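Local coordinates for DUF211 domain-containing protein (Archaeoglobus fulgidus DSM 4304, PDB 3BPD) that is of unknown function but binds magnesium ions and assembles into a heptamer of small, ferredoxin-like subunits, at residues F[9-14]-F[67-72]; F[29-34]-F[63-68]; F[40-45]-F[50-55]. The protein carries 1 engineered substitution. All coordinates share one frame; numbering follows the deposited sequence.

Interaction 1 (F[9-14]-F[67-72]). Engineered in segment 67-72: M72 (natural residue Leu). With MG (magnesium ion), chain Y.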
ATOM      1  N   LEU F   9      22.502   0.429  -3.750  1.00 26.46           N
ATOM      2  CA  LEU F   9      22.881   1.823  -3.933  1.00 26.28           C
ATOM      3  C   LEU F   9      21.883   2.537  -4.849  1.00 26.48           C
ATOM      4  O   LEU F   9      21.390   1.969  -5.827  1.00 28.05           O
ATOM      5  CB  LEU F   9      24.283   1.919  -4.562  1.00 26.03           C
ATOM      6  CG  LEU F   9      25.466   1.368  -3.772  1.00 26.96           C
ATOM      7  CD1 LEU F   9      26.694   1.198  -4.659  1.00 28.32           C
ATOM      8  CD2 LEU F   9      25.754   2.313  -2.628  1.00 28.82           C
ATOM      9  N   VAL F  10      21.553   3.776  -4.518  1.00 24.05           N
ATOM     10  CA  VAL F  10      20.683   4.546  -5.388  1.00 22.01           C
ATOM     11  C   VAL F  10      21.571   5.721  -5.751  1.00 21.23           C
ATOM     12  O   VAL F  10      21.877   6.567  -4.923  1.00 21.13           O
ATOM     13  CB  VAL F  10      19.385   5.019  -4.684  1.00 21.28           C
ATOM     14  CG1 VAL F  10      18.638   5.994  -5.597  1.00 18.24           C
ATOM     15  CG2 VAL F  10      18.495   3.813  -4.354  1.00 15.24           C
ATOM     16  N   LEU F  11      22.022   5.735  -6.991  1.00 21.67           N
ATOM     17  CA  LEU F  11      22.904   6.786  -7.443  1.00 23.09           C
ATOM     18  C   LEU F  11      22.246   7.827  -8.334  1.00 23.86           C
ATOM     19  O   LEU F  11      21.534   7.497  -9.274  1.00 25.69           O
ATOM     20  CB  LEU F  11      24.088   6.160  -8.176  1.00 23.31           C
ATOM     21  CG  LEU F  11      24.818   5.090  -7.364  1.00 23.28           C
ATOM     22  CD1 LEU F  11      26.072   4.665  -8.090  1.00 22.42           C
ATOM     23  CD2 LEU F  11      25.163   5.637  -5.987  1.00 23.64           C
ATOM     24  N   ASP F  12      22.467   9.094  -8.015  1.00 23.73           N
ATOM     25  CA  ASP F  12      21.940  10.170  -8.836  1.00 23.96           C
ATOM     26  C   ASP F  12      23.040  10.437  -9.851  1.00 23.36           C
ATOM     27  O   ASP F  12      24.128  10.890  -9.488  1.00 23.25           O
ATOM     28  CB  ASP F  12      21.712  11.430  -8.015  1.00 27.28           C
ATOM     29  CG  ASP F  12      21.428  12.630  -8.884  1.00 30.75           C
ATOM     30  OD1 ASP F  12      21.474  13.761  -8.361  1.00 33.68           O
ATOM     31  OD2 ASP F  12      21.155  12.439 -10.095  1.00 32.94           O
ATOM     32  N   VAL F  13      22.759  10.163 -11.118  1.00 22.20           N
ATOM     33  CA  VAL F  13      23.756  10.353 -12.158  1.00 21.61           C
ATOM     34  C   VAL F  13      23.357  11.281 -13.303  1.00 22.76           C
ATOM     35  O   VAL F  13      22.224  11.252 -13.781  1.00 23.73           O
ATOM     36  CB  VAL F  13      24.175   8.988 -12.748  1.00 19.92           C
ATOM     37  CG1 VAL F  13      25.049   9.181 -13.968  1.00 18.67           C
ATOM     38  CG2 VAL F  13      24.921   8.185 -11.697  1.00 19.29           C
ATOM     39  N   LEU F  14      24.305  12.119 -13.720  1.00 22.28           N
ATOM     40  CA  LEU F  14      24.110  13.027 -14.843  1.00 23.11           C
ATOM     41  C   LEU F  14      25.013  12.473 -15.944  1.00 23.09           C
ATOM     42  O   LEU F  14      26.128  12.033 -15.671  1.00 22.07           O
ATOM     43  CB  LEU F  14      24.541  14.450 -14.489  1.00 23.51           C
ATOM     44  CG  LEU F  14      24.535  15.435 -15.668  1.00 24.21           C
ATOM     45  CD1 LEU F  14      23.107  15.907 -15.943  1.00 24.27           C
ATOM     46  CD2 LEU F  14      25.431  16.619 -15.354  1.00 24.34           C
ATOM     47  N   GLY F  67      33.451   2.984 -11.485  1.00 28.09           N
ATOM     48  CA  GLY F  67      34.296   2.848 -12.645  1.00 27.69           C
ATOM     49  C   GLY F  67      33.458   2.700 -13.890  1.00 27.72           C
ATOM     50  O   GLY F  67      33.635   3.459 -14.839  1.00 27.29           O
ATOM     51  N   VAL F  68      32.532   1.741 -13.877  1.00 27.07           N
ATOM     52  CA  VAL F  68      31.678   1.484 -15.027  1.00 25.01           C
ATOM     53  C   VAL F  68      30.924   2.727 -15.436  1.00 26.41           C
ATOM     54  O   VAL F  68      30.975   3.125 -16.597  1.00 28.00           O
ATOM     55  CB  VAL F  68      30.662   0.361 -14.746  1.00 24.87           C
ATOM     56  CG1 VAL F  68      29.873   0.053 -16.003  1.00 21.36           C
ATOM     57  CG2 VAL F  68      31.379  -0.878 -14.262  1.00 23.60           C
ATOM     58  N   ILE F  69      30.226   3.340 -14.484  1.00 25.67           N
ATOM     59  CA  ILE F  69      29.455   4.549 -14.758  1.00 25.92           C
ATOM     60  C   ILE F  69      30.315   5.658 -15.379  1.00 26.56           C
ATOM     61  O   ILE F  69      29.915   6.294 -16.358  1.00 23.74           O
ATOM     62  CB  ILE F  69      28.781   5.080 -13.452  1.00 25.97           C
ATOM     63  CG1 ILE F  69      27.718   4.091 -12.983  1.00 23.83           C
ATOM     64  CG2 ILE F  69      28.159   6.470 -13.673  1.00 25.94           C
ATOM     65  CD1 ILE F  69      27.019   4.516 -11.717  1.00 23.53           C
ATOM     66  N   GLU F  70      31.495   5.882 -14.808  1.00 28.61           N
ATOM     67  CA  GLU F  70      32.394   6.914 -15.306  1.00 32.40           C
ATOM     68  C   GLU F  70      33.105   6.560 -16.604  1.00 33.25           C
ATOM     69  O   GLU F  70      33.487   7.453 -17.359  1.00 33.43           O
ATOM     70  CB  GLU F  70      33.427   7.263 -14.250  1.00 34.00           C
ATOM     71  CG  GLU F  70      32.844   7.918 -13.030  1.00 39.73           C
ATOM     72  CD  GLU F  70      33.911   8.309 -12.028  1.00 43.75           C
ATOM     73  OE1 GLU F  70      34.781   7.458 -11.722  1.00 46.03           O
ATOM     74  OE2 GLU F  70      33.876   9.461 -11.544  1.00 45.77           O
ATOM     75  N   ASP F  71      33.305   5.270 -16.855  1.00 34.54           N
ATOM     76  CA  ASP F  71      33.953   4.836 -18.088  1.00 36.36           C
ATOM     77  C   ASP F  71      32.975   5.095 -19.218  1.00 36.77           C
ATOM     78  O   ASP F  71      33.369   5.392 -20.348  1.00 37.09           O
ATOM     79  CB  ASP F  71      34.262   3.335 -18.059  1.00 37.71           C
ATOM     80  CG  ASP F  71      35.522   3.004 -17.281  1.00 41.42           C
ATOM     81  OD1 ASP F  71      36.352   3.929 -17.062  1.00 42.23           O
ATOM     82  OD2 ASP F  71      35.682   1.811 -16.908  1.00 41.17           O
HETATM   83  N   MSE F  72      31.696   4.980 -18.871  1.00 36.46           N
HETATM   84  CA  MSE F  72      30.571   5.147 -19.782  1.00 36.55           C
HETATM   85  C   MSE F  72      30.222   6.599 -20.083  1.00 36.21           C
HETATM   86  O   MSE F  72      29.362   6.876 -20.919  1.00 35.43           O
HETATM   87  CB  MSE F  72      29.346   4.450 -19.189  1.00 39.87           C
HETATM   88  CG  MSE F  72      28.618   3.527 -20.142  1.00 43.82           C
HETATM   89 SE   MSE F  72      29.790   2.165 -20.845  1.00 50.66          SE
HETATM   90  CE  MSE F  72      28.610   1.274 -22.062  1.00 48.44           C
TER
HETATM   91 MG    MG Y 110      21.486  14.288  -6.198  1.00 30.31          MG
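I69, on helix 62-71, reaches down onto strand 6-16 and meets L11 and V13 there with two different branches. The apolar contact is divided between them. The longer branch runs straight out (chi1 -67°, CG1 anti to the carbonyl carbon, chi2 180°), so that I69 CD1 comes 3.8 Å from L11 CD1. The short branch turns toward the other end of the segment, and I69 CG2 lies 4.1 Å from V13 CG1, with the second methyl of V13 almost as close. Both pairs pass one another at a slant. A beta-branched isoleucine suits this place because it can spread methyls over two strand residues at once, and a leucine and a valine offer methyls of matching height. All three side chains are buried, and I69 also rests on I53 of the adjacent strand.

The polar interaction belongs to the other face of the strand. Between L11 and V13, D12 points away from the helix, and its OD1 binds a magnesium ion at 2.2 Å; S78 of strand 75-85 supplies a further ligand. A carboxylate fits a hard divalent ion, just as hydrocarbon fits the helix side.

The two helices cover one face of an antiparallel sheet with strand order 2-3-1-4, as in the ferredoxin-like beta-alpha-beta-beta-alpha-beta fold; strand 6-16 is a central strand, and D12 uses its other face for the ion.

Interaction 2 (F[29-34]-F[63-68]); sequences SELENV and EQIKGV
L31 leans from the loop after helix 21-29 onto the side of helix 62-71, where its branched end is met by Q64, I65 and V68. With CG anti to the carbonyl carbon (chi1 -82°), the side chain stretches toward the helix and its two methyls part. CD1 goes down between I65 and V68, lying 3.9 Å from I65 CG1 and 3.8 Å from V68 CG2. Against I65 it crosses at a slant; against V68 the two side chains run antiparallel, each passing the other's end. CD2 lies beside CG and the amide end of Q64, whose extended chain runs past L31 in the reverse direction. The model sets CD2 and Q64 CD closer than carbons can sit, so the detail of this approach is doubtful.

The residue types follow the burial. I65 faces the interior, V68 is partly exposed, and Q64 at the margin is a polar residue with a chain long enough to reach L31. Cut back to an alanine, L31 would probably leave I65 and V68 without their cover from the loop.

The loop backbone presents L31 as the first residue of a type II beta turn ending at V34, closed by a weak bond from V34 N to L31 O. N33 takes the third position with phi 86°, a conformation asparagine tolerates well.

L31 thus covers helix 62-71 from the loop leading to strand 34-44, next to where I65 and V68 meet L28 of helix 21-29, while I65 and V34 pack on I55 of strand 48-57.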
ATOM      1  N   SER F  29      24.843  -4.494 -14.953  1.00 25.87           N
ATOM      2  CA  SER F  29      24.244  -5.775 -14.589  1.00 26.75           C
ATOM      3  C   SER F  29      25.196  -6.933 -14.821  1.00 28.19           C
ATOM      4  O   SER F  29      25.042  -7.997 -14.229  1.00 26.99           O
ATOM      5  CB  SER F  29      22.968  -6.027 -15.396  1.00 25.49           C
ATOM      6  OG  SER F  29      23.276  -6.344 -16.738  1.00 22.08           O
ATOM      7  N   GLU F  30      26.179  -6.727 -15.689  1.00 30.25           N
ATOM      8  CA  GLU F  30      27.135  -7.783 -15.997  1.00 30.47           C
ATOM      9  C   GLU F  30      28.262  -7.881 -14.969  1.00 31.18           C
ATOM     10  O   GLU F  30      29.043  -8.840 -14.984  1.00 30.61           O
ATOM     11  CB  GLU F  30      27.683  -7.578 -17.407  1.00 29.82           C
ATOM     12  CG  GLU F  30      26.627  -7.758 -18.496  1.00 31.26           C
ATOM     13  CD  GLU F  30      27.081  -7.245 -19.852  1.00 34.54           C
ATOM     14  OE1 GLU F  30      26.321  -7.375 -20.833  1.00 36.37           O
ATOM     15  OE2 GLU F  30      28.200  -6.703 -19.946  1.00 36.97           O
ATOM     16  N   LEU F  31      28.335  -6.898 -14.072  1.00 31.47           N
ATOM     17  CA  LEU F  31      29.333  -6.901 -13.008  1.00 32.90           C
ATOM     18  C   LEU F  31      29.056  -8.102 -12.098  1.00 35.06           C
ATOM     19  O   LEU F  31      27.907  -8.541 -11.941  1.00 34.51           O
ATOM     20  CB  LEU F  31      29.249  -5.611 -12.190  1.00 31.88           C
ATOM     21  CG  LEU F  31      29.930  -4.355 -12.717  1.00 30.78           C
ATOM     22  CD1 LEU F  31      29.464  -3.139 -11.925  1.00 30.45           C
ATOM     23  CD2 LEU F  31      31.434  -4.528 -12.602  1.00 30.01           C
ATOM     24  N   GLU F  32      30.109  -8.631 -11.495  1.00 37.72           N
ATOM     25  CA  GLU F  32      29.974  -9.789 -10.621  1.00 41.40           C
ATOM     26  C   GLU F  32      29.410  -9.381  -9.268  1.00 41.51           C
ATOM     27  O   GLU F  32      29.814  -8.371  -8.682  1.00 42.59           O
ATOM     28  CB  GLU F  32      31.338 -10.456 -10.456  1.00 43.38           C
ATOM     29  CG  GLU F  32      32.109 -10.509 -11.771  1.00 47.72           C
ATOM     30  CD  GLU F  32      32.255 -11.916 -12.343  1.00 50.25           C
ATOM     31  OE1 GLU F  32      33.142 -12.664 -11.870  1.00 52.88           O
ATOM     32  OE2 GLU F  32      31.485 -12.274 -13.263  1.00 51.42           O
ATOM     33  N   ASN F  33      28.466 -10.172  -8.778  1.00 40.66           N
ATOM     34  CA  ASN F  33      27.825  -9.896  -7.502  1.00 39.59           C
ATOM     35  C   ASN F  33      26.637  -8.951  -7.645  1.00 37.34           C
ATOM     36  O   ASN F  33      25.986  -8.607  -6.656  1.00 38.35           O
ATOM     37  CB  ASN F  33      28.840  -9.336  -6.503  1.00 40.83           C
ATOM     38  CG  ASN F  33      29.547 -10.432  -5.727  1.00 43.52           C
ATOM     39  OD1 ASN F  33      30.536 -10.175  -5.033  1.00 45.65           O
ATOM     40  ND2 ASN F  33      29.032 -11.665  -5.831  1.00 42.74           N
ATOM     41  N   VAL F  34      26.351  -8.534  -8.873  1.00 33.19           N
ATOM     42  CA  VAL F  34      25.213  -7.671  -9.106  1.00 29.19           C
ATOM     43  C   VAL F  34      24.003  -8.527  -9.460  1.00 28.94           C
ATOM     44  O   VAL F  34      23.990  -9.226 -10.471  1.00 27.94           O
ATOM     45  CB  VAL F  34      25.510  -6.640 -10.219  1.00 27.74           C
ATOM     46  CG1 VAL F  34      24.217  -6.066 -10.787  1.00 24.46           C
ATOM     47  CG2 VAL F  34      26.351  -5.518  -9.645  1.00 23.34           C
ATOM     48  N   GLU F  63      33.782   1.347  -5.909  1.00 36.61           N
ATOM     49  CA  GLU F  63      34.727   1.859  -6.896  1.00 37.89           C
ATOM     50  C   GLU F  63      34.470   1.216  -8.264  1.00 36.56           C
ATOM     51  O   GLU F  63      34.362   1.906  -9.277  1.00 36.33           O
ATOM     52  CB  GLU F  63      36.172   1.590  -6.449  1.00 40.54           C
ATOM     53  CG  GLU F  63      36.605   2.314  -5.153  1.00 43.59           C
ATOM     54  CD  GLU F  63      36.557   3.853  -5.236  1.00 44.09           C
ATOM     55  OE1 GLU F  63      37.135   4.433  -6.187  1.00 43.69           O
ATOM     56  OE2 GLU F  63      35.949   4.475  -4.331  1.00 43.95           O
ATOM     57  N   GLN F  64      34.368  -0.105  -8.286  1.00 35.28           N
ATOM     58  CA  GLN F  64      34.116  -0.809  -9.529  1.00 35.24           C
ATOM     59  C   GLN F  64      32.842  -0.289 -10.201  1.00 34.69           C
ATOM     60  O   GLN F  64      32.828  -0.052 -11.406  1.00 36.06           O
ATOM     61  CB  GLN F  64      33.995  -2.312  -9.275  1.00 36.30           C
ATOM     62  CG  GLN F  64      33.806  -3.127 -10.543  1.00 39.71           C
ATOM     63  CD  GLN F  64      33.556  -4.594 -10.260  1.00 41.97           C
ATOM     64  OE1 GLN F  64      32.731  -4.935  -9.412  1.00 43.85           O
ATOM     65  NE2 GLN F  64      34.256  -5.472 -10.978  1.00 42.45           N
ATOM     66  N   ILE F  65      31.773  -0.116  -9.427  1.00 32.74           N
ATOM     67  CA  ILE F  65      30.520   0.383  -9.980  1.00 30.44           C
ATOM     68  C   ILE F  65      30.708   1.804 -10.501  1.00 30.62           C
ATOM     69  O   ILE F  65      30.203   2.157 -11.572  1.00 30.53           O
ATOM     70  CB  ILE F  65      29.394   0.362  -8.925  1.00 29.36           C
ATOM     71  CG1 ILE F  65      28.991  -1.087  -8.640  1.00 30.67           C
ATOM     72  CG2 ILE F  65      28.197   1.155  -9.422  1.00 29.02           C
ATOM     73  CD1 ILE F  65      28.001  -1.261  -7.514  1.00 30.53           C
ATOM     74  N   LYS F  66      31.445   2.612  -9.744  1.00 29.76           N
ATOM     75  CA  LYS F  66      31.715   3.989 -10.139  1.00 29.75           C
ATOM     76  C   LYS F  66      32.552   3.957 -11.422  1.00 29.24           C
ATOM     77  O   LYS F  66      32.383   4.779 -12.328  1.00 27.13           O
ATOM     78  CB  LYS F  66      32.479   4.717  -9.023  1.00 30.74           C
ATOM     79  CG  LYS F  66      32.830   6.159  -9.357  1.00 32.10           C
ATOM     80  CD  LYS F  66      33.678   6.813  -8.277  1.00 34.70           C
ATOM     81  CE  LYS F  66      34.192   8.170  -8.766  1.00 37.55           C
ATOM     82  NZ  LYS F  66      34.994   8.952  -7.773  1.00 38.47           N
ATOM     83  N   GLY F  67      33.451   2.984 -11.485  1.00 28.09           N
ATOM     84  CA  GLY F  67      34.296   2.848 -12.645  1.00 27.69           C
ATOM     85  C   GLY F  67      33.458   2.700 -13.890  1.00 27.72           C
ATOM     86  O   GLY F  67      33.635   3.459 -14.839  1.00 27.29           O
ATOM     87  N   VAL F  68      32.532   1.741 -13.877  1.00 27.07           N
ATOM     88  CA  VAL F  68      31.678   1.484 -15.027  1.00 25.01           C
ATOM     89  C   VAL F  68      30.924   2.727 -15.436  1.00 26.41           C
ATOM     90  O   VAL F  68      30.975   3.125 -16.597  1.00 28.00           O
ATOM     91  CB  VAL F  68      30.662   0.361 -14.746  1.00 24.87           C
ATOM     92  CG1 VAL F  68      29.873   0.053 -16.003  1.00 21.36           C
ATOM     93  CG2 VAL F  68      31.379  -0.878 -14.262  1.00 23.60           C
TER

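Interaction 3 (F[40-45]-F[50-55]). With MG (magnesium ion), chain B; MG (magnesium ion), chain C.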
ATOM      1  N   HIS F  40      16.290   4.627 -13.759  1.00 24.03           N
ATOM      2  CA  HIS F  40      15.125   5.469 -13.937  1.00 26.86           C
ATOM      3  C   HIS F  40      15.516   6.814 -14.543  1.00 27.20           C
ATOM      4  O   HIS F  40      16.466   7.461 -14.087  1.00 27.93           O
ATOM      5  CB  HIS F  40      14.447   5.699 -12.598  1.00 30.52           C
ATOM      6  CG  HIS F  40      13.300   6.652 -12.671  1.00 36.12           C
ATOM      7  ND1 HIS F  40      12.083   6.308 -13.219  1.00 38.39           N
ATOM      8  CD2 HIS F  40      13.200   7.954 -12.313  1.00 36.59           C
ATOM      9  CE1 HIS F  40      11.282   7.358 -13.194  1.00 38.34           C
ATOM     10  NE2 HIS F  40      11.936   8.368 -12.650  1.00 38.71           N
ATOM     11  N   LEU F  41      14.789   7.223 -15.578  1.00 26.86           N
ATOM     12  CA  LEU F  41      15.047   8.493 -16.245  1.00 27.81           C
ATOM     13  C   LEU F  41      14.328   9.619 -15.502  1.00 28.47           C
ATOM     14  O   LEU F  41      13.097   9.653 -15.424  1.00 27.13           O
ATOM     15  CB  LEU F  41      14.567   8.436 -17.695  1.00 28.89           C
ATOM     16  CG  LEU F  41      14.622   9.752 -18.475  1.00 29.90           C
ATOM     17  CD1 LEU F  41      16.045  10.263 -18.526  1.00 30.20           C
ATOM     18  CD2 LEU F  41      14.082   9.539 -19.878  1.00 29.66           C
ATOM     19  N   SER F  42      15.109  10.545 -14.958  1.00 30.26           N
ATOM     20  CA  SER F  42      14.556  11.665 -14.205  1.00 30.74           C
ATOM     21  C   SER F  42      14.214  12.841 -15.096  1.00 29.78           C
ATOM     22  O   SER F  42      13.186  13.474 -14.917  1.00 28.31           O
ATOM     23  CB  SER F  42      15.547  12.113 -13.135  1.00 30.95           C
ATOM     24  OG  SER F  42      15.858  11.047 -12.250  1.00 34.03           O
ATOM     25  N   GLU F  43      15.081  13.130 -16.061  1.00 30.65           N
ATOM     26  CA  GLU F  43      14.849  14.246 -16.968  1.00 30.78           C
ATOM     27  C   GLU F  43      15.832  14.272 -18.125  1.00 29.18           C
ATOM     28  O   GLU F  43      16.986  13.862 -17.984  1.00 28.98           O
ATOM     29  CB  GLU F  43      14.944  15.571 -16.198  1.00 31.98           C
ATOM     30  CG  GLU F  43      14.923  16.810 -17.076  1.00 35.45           C
ATOM     31  CD  GLU F  43      15.233  18.087 -16.313  1.00 37.96           C
ATOM     32  OE1 GLU F  43      14.351  18.601 -15.588  1.00 38.79           O
ATOM     33  OE2 GLU F  43      16.374  18.573 -16.440  1.00 38.33           O
ATOM     34  N   ILE F  44      15.356  14.743 -19.274  1.00 27.18           N
ATOM     35  CA  ILE F  44      16.198  14.881 -20.449  1.00 27.28           C
ATOM     36  C   ILE F  44      16.430  16.366 -20.706  1.00 28.73           C
ATOM     37  O   ILE F  44      15.499  17.164 -20.699  1.00 28.03           O
ATOM     38  CB  ILE F  44      15.563  14.295 -21.715  1.00 25.56           C
ATOM     39  CG1 ILE F  44      15.248  12.815 -21.532  1.00 26.10           C
ATOM     40  CG2 ILE F  44      16.528  14.441 -22.865  1.00 23.32           C
ATOM     41  CD1 ILE F  44      14.880  12.103 -22.828  1.00 23.92           C
ATOM     42  N   ASP F  45      17.682  16.733 -20.934  1.00 32.10           N
ATOM     43  CA  ASP F  45      18.027  18.121 -21.202  1.00 34.81           C
ATOM     44  C   ASP F  45      18.552  18.298 -22.619  1.00 37.13           C
ATOM     45  O   ASP F  45      18.468  17.394 -23.454  1.00 36.52           O
ATOM     46  CB  ASP F  45      19.084  18.619 -20.203  1.00 34.95           C
ATOM     47  CG  ASP F  45      18.483  19.067 -18.863  1.00 34.94           C
ATOM     48  OD1 ASP F  45      19.077  18.735 -17.809  1.00 35.22           O
ATOM     49  OD2 ASP F  45      17.440  19.759 -18.860  1.00 32.75           O
ATOM     50  N   ASN F  50      19.400  13.239 -16.594  1.00 29.39           N
ATOM     51  CA  ASN F  50      19.559  12.989 -15.176  1.00 28.93           C
ATOM     52  C   ASN F  50      18.827  11.665 -14.987  1.00 28.04           C
ATOM     53  O   ASN F  50      17.668  11.517 -15.391  1.00 26.16           O
ATOM     54  CB  ASN F  50      18.922  14.105 -14.344  1.00 31.86           C
ATOM     55  CG  ASN F  50      19.807  15.350 -14.255  1.00 34.80           C
ATOM     56  OD1 ASN F  50      20.953  15.267 -13.823  1.00 36.73           O
ATOM     57  ND2 ASN F  50      19.273  16.509 -14.662  1.00 36.09           N
ATOM     58  N   ILE F  51      19.520  10.695 -14.404  1.00 26.60           N
ATOM     59  CA  ILE F  51      18.948   9.376 -14.191  1.00 25.73           C
ATOM     60  C   ILE F  51      19.211   8.852 -12.777  1.00 25.75           C
ATOM     61  O   ILE F  51      20.227   9.189 -12.164  1.00 25.85           O
ATOM     62  CB  ILE F  51      19.527   8.365 -15.227  1.00 26.08           C
ATOM     63  CG1 ILE F  51      21.045   8.230 -15.041  1.00 25.27           C
ATOM     64  CG2 ILE F  51      19.237   8.842 -16.643  1.00 25.91           C
ATOM     65  CD1 ILE F  51      21.711   7.256 -16.019  1.00 23.31           C
ATOM     66  N   LYS F  52      18.286   8.040 -12.262  1.00 25.66           N
ATOM     67  CA  LYS F  52      18.428   7.425 -10.938  1.00 24.32           C
ATOM     68  C   LYS F  52      18.798   5.944 -11.141  1.00 23.47           C
ATOM     69  O   LYS F  52      18.058   5.202 -11.789  1.00 23.29           O
ATOM     70  CB  LYS F  52      17.112   7.521 -10.151  1.00 23.35           C
ATOM     71  CG  LYS F  52      17.225   8.282  -8.847  1.00 27.51           C
ATOM     72  CD  LYS F  52      17.372   9.780  -9.094  1.00 32.28           C
ATOM     73  CE  LYS F  52      17.517  10.566  -7.802  1.00 32.43           C
ATOM     74  NZ  LYS F  52      17.199  12.003  -8.036  1.00 36.28           N
ATOM     75  N   ILE F  53      19.940   5.521 -10.600  1.00 22.02           N
ATOM     76  CA  ILE F  53      20.387   4.133 -10.738  1.00 21.93           C
ATOM     77  C   ILE F  53      20.273   3.359  -9.425  1.00 22.35           C
ATOM     78  O   ILE F  53      20.806   3.773  -8.399  1.00 23.17           O
ATOM     79  CB  ILE F  53      21.861   4.043 -11.203  1.00 21.82           C
ATOM     80  CG1 ILE F  53      22.029   4.671 -12.596  1.00 24.26           C
ATOM     81  CG2 ILE F  53      22.299   2.586 -11.237  1.00 21.03           C
ATOM     82  CD1 ILE F  53      23.492   4.747 -13.094  1.00 20.97           C
ATOM     83  N   THR F  54      19.563   2.237  -9.465  1.00 21.52           N
ATOM     84  CA  THR F  54      19.396   1.402  -8.291  1.00 20.57           C
ATOM     85  C   THR F  54      20.100   0.085  -8.596  1.00 22.25           C
ATOM     86  O   THR F  54      19.756  -0.606  -9.560  1.00 22.16           O
ATOM     87  CB  THR F  54      17.901   1.119  -7.995  1.00 20.74           C
ATOM     88  OG1 THR F  54      17.222   2.349  -7.761  1.00 20.08           O
ATOM     89  CG2 THR F  54      17.744   0.235  -6.762  1.00 17.56           C
ATOM     90  N   ILE F  55      21.094  -0.242  -7.776  1.00 23.47           N
ATOM     91  CA  ILE F  55      21.865  -1.466  -7.927  1.00 23.33           C
ATOM     92  C   ILE F  55      21.672  -2.376  -6.726  1.00 23.98           C
ATOM     93  O   ILE F  55      21.866  -1.970  -5.577  1.00 22.27           O
ATOM     94  CB  ILE F  55      23.355  -1.169  -8.056  1.00 23.46           C
ATOM     95  CG1 ILE F  55      23.580  -0.151  -9.159  1.00 22.83           C
ATOM     96  CG2 ILE F  55      24.110  -2.438  -8.390  1.00 23.74           C
ATOM     97  CD1 ILE F  55      25.012   0.250  -9.302  1.00 25.36           C
TER
HETATM   98 MG    MG B 125      18.025  19.732 -15.563  1.00 38.88          MG
HETATM   99 MG    MG C 124      15.517  20.595 -17.898  1.00 20.22          MG
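H40 and K52 face each other as an antiparallel hydrogen-bonded pair, and here the backbones are held most regularly: H40 N to K52 O is 2.7 Å and nearly straight (176°), and K52 N returns a bond to H40 O. Next, L41 and I51 form a non-hydrogen-bonded pair on the face that also bears I53; their side chains cross at about a right angle, L41 CD1 lying 4.0 Å from I51 CG2. I51 is buried, L41 partly exposed.

Beyond it the register slips by one. N50 O accepts from both S42 N (2.8 Å) and E43 N (3.1 Å), and N50 N bonds back to E43 O, which makes a classic beta bulge.

Against this bonded backbone, the side chain of S42 at the bulge is exposed, and K52 bends at chi2 so that its end leaves the hairpin.

Metal fixes the turn end. E43, extended with CG anti to the backbone N (chi1 171°), brings OE2 to two magnesium ions, at 2.2 Å and 2.6 Å; D45 OD1 binds the first at 2.7 Å and D45 OD2 the second at 2.3 Å, so both carboxylates bridge the pair. The ions probably offset their mutual repulsion.

H40 also pairs with a strand of a neighbouring subunit, continuing the sheet. The whole is a bulged beta hairpin carrying a two-magnesium site.

How the interactions relate
Interactions 1 and 2 use successive turns of helix 62-71, sharing G67 and V68, with centres about 10 Å apart; L9 CD1 meets I65 CD1 at 4.0 Å where they join. Interaction 3 belongs to the sheet below. Its strand 50-55 lies beside strand 9-14, probably hydrogen-bonded through L11 N to I53 O (2.7 Å) and V13 O to I51 N (2.8 Å), and I53 extends the apolar floor under I69. Interactions 2 and 3 are linked through I55, although their centres are about 18 Å apart. The metals sit on the face away from the helices: the ion at D12 is 11.4 Å from the nearer ion at E43, while interaction 2 lies far from both sites.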